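Side-chain contact in hydrazine synthase alpha subunit (Candidatus Kuenenia stuttgartiensis, PDB 5C2V), which condenses hydroxylamine, made in the gamma subunit, with ammonia to give hydrazine, as part of an anammox hydrazine synthase complex carrying c-type hemes: residues L749-D752 against E753-A756. Numbering follows the deposited sequence.
With HEC (heme c), chain B.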
loop_
_atom_site.group_PDB
_atom_site.type_symbol
_atom_site.label_atom_id
_atom_site.label_comp_id
_atom_site.label_asym_id
_atom_site.label_seq_id
_atom_site.Cartn_x
_atom_site.Cartn_y
_atom_site.Cartn_z
ATOM N N LEU D 749 15.945 -35.536 -7.310
ATOM C CA LEU D 749 16.598 -34.850 -8.420
ATOM C C LEU D 749 18.106 -34.778 -8.239
ATOM O O LEU D 749 18.608 -34.834 -7.117
ATOM C CB LEU D 749 16.043 -33.431 -8.575
ATOM C CG LEU D 749 14.551 -33.259 -8.858
ATOM C CD1 LEU D 749 14.194 -31.783 -8.939
ATOM C CD2 LEU D 749 14.172 -33.970 -10.141
ATOM N N THR D 750 18.828 -34.654 -9.349
ATOM C CA THR D 750 20.250 -34.351 -9.284
ATOM C C THR D 750 20.401 -32.861 -9.000
ATOM O O THR D 750 19.408 -32.138 -8.926
ATOM C CB THR D 750 20.983 -34.719 -10.588
ATOM O OG1 THR D 750 20.480 -33.920 -11.666
ATOM C CG2 THR D 750 20.784 -36.193 -10.917
ATOM N N GLN D 751 21.636 -32.397 -8.850
ATOM C CA GLN D 751 21.870 -30.994 -8.532
ATOM C C GLN D 751 21.534 -30.103 -9.725
ATOM O O GLN D 751 21.005 -29.002 -9.561
ATOM C CB GLN D 751 23.319 -30.773 -8.093
ATOM C CG GLN D 751 23.665 -29.323 -7.780
ATOM C CD GLN D 751 22.921 -28.784 -6.571
ATOM O OE1 GLN D 751 22.436 -29.545 -5.733
ATOM N NE2 GLN D 751 22.824 -27.463 -6.478
ATOM N N ASP D 752 21.828 -30.596 -10.923
ATOM C CA ASP D 752 21.594 -29.840 -12.149
ATOM C C ASP D 752 20.106 -29.594 -12.396
ATOM O O ASP D 752 19.708 -28.493 -12.773
ATOM C CB ASP D 752 22.209 -30.565 -13.347
ATOM C CG ASP D 752 23.717 -30.694 -13.236
ATOM O OD1 ASP D 752 24.342 -29.831 -12.585
ATOM O OD2 ASP D 752 24.277 -31.657 -13.802
ATOM N N GLU D 753 19.292 -30.623 -12.180
ATOM C CA GLU D 753 17.848 -30.523 -12.379
ATOM C C GLU D 753 17.210 -29.581 -11.358
ATOM O O GLU D 753 16.454 -28.663 -11.711
ATOM C CB GLU D 753 17.208 -31.911 -12.291
ATOM C CG GLU D 753 17.760 -32.916 -13.295
ATOM C CD GLU D 753 17.426 -34.353 -12.937
ATOM O OE1 GLU D 753 17.023 -34.601 -11.780
ATOM O OE2 GLU D 753 17.568 -35.234 -13.810
ATOM N N ARG D 754 17.528 -29.817 -10.089
ATOM C CA ARG D 754 17.004 -29.012 -8.995
ATOM C C ARG D 754 17.385 -27.544 -9.160
ATOM O O ARG D 754 16.541 -26.655 -9.018
ATOM C CB ARG D 754 17.512 -29.545 -7.653
ATOM C CG ARG D 754 16.873 -28.890 -6.441
ATOM C CD ARG D 754 17.262 -29.604 -5.156
ATOM N NE ARG D 754 18.688 -29.483 -4.865
ATOM C CZ ARG D 754 19.286 -30.046 -3.821
ATOM N NH1 ARG D 754 18.581 -30.771 -2.962
ATOM N NH2 ARG D 754 20.588 -29.882 -3.632
ATOM N N TYR D 755 18.652 -27.292 -9.477
ATOM C CA TYR D 755 19.109 -25.921 -9.661
ATOM C C TYR D 755 18.575 -25.334 -10.961
ATOM O O TYR D 755 18.538 -24.116 -11.128
ATOM C CB TYR D 755 20.634 -25.837 -9.637
ATOM C CG TYR D 755 21.131 -24.417 -9.505
ATOM C CD1 TYR D 755 21.045 -23.747 -8.292
ATOM C CD2 TYR D 755 21.667 -23.740 -10.592
ATOM C CE1 TYR D 755 21.487 -22.447 -8.161
ATOM C CE2 TYR D 755 22.113 -22.438 -10.470
ATOM C CZ TYR D 755 22.020 -21.796 -9.252
ATOM O OH TYR D 755 22.461 -20.500 -9.121
ATOM N N ALA D 756 18.172 -26.197 -11.887
ATOM C CA ALA D 756 17.498 -25.730 -13.091
ATOM C C ALA D 756 16.139 -25.169 -12.701
ATOM O O ALA D 756 15.723 -24.116 -13.194
ATOM C CB ALA D 756 17.352 -26.847 -14.109
HETATM FE FE HEC B . 5.933 -35.173 -4.420
HETATM C CHA HEC B . 4.054 -33.949 -1.822
HETATM C CHB HEC B . 6.600 -31.972 -5.462
HETATM C CHC HEC B . 7.925 -36.391 -6.974
HETATM C CHD HEC B . 5.105 -38.405 -3.583
HETATM N NA HEC B . 5.392 -33.311 -3.791
HETATM C C1A HEC B . 4.670 -33.031 -2.645
HETATM C C2A HEC B . 4.675 -31.594 -2.459
HETATM C C3A HEC B . 5.374 -31.047 -3.458
HETATM C C4A HEC B . 5.841 -32.115 -4.320
HETATM C CMA HEC B . 5.639 -29.539 -3.660
HETATM C CAA HEC B . 3.991 -30.828 -1.305
HETATM C CBA HEC B . 2.550 -30.503 -1.686
HETATM C CGA HEC B . 1.932 -29.632 -0.623
HETATM O O1A HEC B . 0.973 -28.880 -0.940
HETATM O O2A HEC B . 2.405 -29.679 0.541
HETATM N NB HEC B . 7.009 -34.340 -5.972
HETATM C C1B HEC B . 7.240 -32.988 -6.140
HETATM C C2B HEC B . 8.271 -32.834 -7.148
HETATM C C3B HEC B . 8.628 -34.053 -7.570
HETATM C C4B HEC B . 7.847 -35.024 -6.832
HETATM C CMB HEC B . 8.832 -31.487 -7.655
HETATM C CAB HEC B . 9.693 -34.403 -8.634
HETATM C CBB HEC B . 11.108 -34.133 -8.075
HETATM N NC HEC B . 6.427 -37.043 -5.141
HETATM C C1C HEC B . 7.260 -37.320 -6.208
HETATM C C2C HEC B . 7.412 -38.757 -6.305
HETATM C C3C HEC B . 6.541 -39.312 -5.452
HETATM C C4C HEC B . 5.966 -38.247 -4.647
HETATM C CMC HEC B . 8.135 -39.469 -7.470
HETATM C CAC HEC B . 6.284 -40.825 -5.249
HETATM C CBC HEC B . 7.545 -41.537 -4.708
HETATM N ND HEC B . 4.739 -36.040 -2.926
HETATM C C1D HEC B . 4.586 -37.417 -2.770
HETATM C C2D HEC B . 3.778 -37.658 -1.597
HETATM C C3D HEC B . 3.444 -36.276 -1.021
HETATM C C4D HEC B . 4.081 -35.327 -1.923
HETATM C CMD HEC B . 3.350 -39.031 -1.033
HETATM C CAD HEC B . 2.577 -36.033 0.244
HETATM C CBD HEC B . 3.048 -34.885 1.138
HETATM C CGD HEC B . 4.488 -35.042 1.553
HETATM O O1D HEC B . 5.112 -34.013 1.921
HETATM O O2D HEC B . 5.016 -36.182 1.519
#
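The backbone turns at Thr750 into the first turn of helix 751-762, with Arg754 N bonded to Thr750 O at 3.2 Å and Tyr755 N to Gln751 O at 2.9 Å. Thr750 is the N-cap residue, and Glu753, three positions on, reaches back over the helix start: its OE1 accepts Thr750 N at 3.0 Å, the N-H coming from above the carboxylate plane (54° out of it). Glu753 CG lies anti to its own carbonyl carbon (chi1 -58°) and the chain runs extended beyond it, which carries the carboxylate back to the cap. This is one half of a capping box; the return bond from Thr750 OG1 to Glu753 N is not made. The same OE1 forms a salt bridge with Lys657 NZ of helix 646-657, tying the helix start to the segment that leads into the covalent heme attachment at Cys658. Leu749 lies against the carboxylate, its CD2 nearest Glu753 OE1, and belongs to the pocket of the bis-histidine heme c in the cytochrome c domain, its CG 3.6 Å from heme CBB. Further round the helix, Gln751 bends at chi2, and its OE1 takes Arg754 NH2 at 2.8 Å, in the amide carbonyl plane, with amide and guanidinium turned 82° apart. Arg754 also makes a cation-pi contact with Tyr723. The Tyr755 ring meets Phe599 of strand 596-599 edge-to-face, and its OH is hydrogen-bonded to Gly536 O.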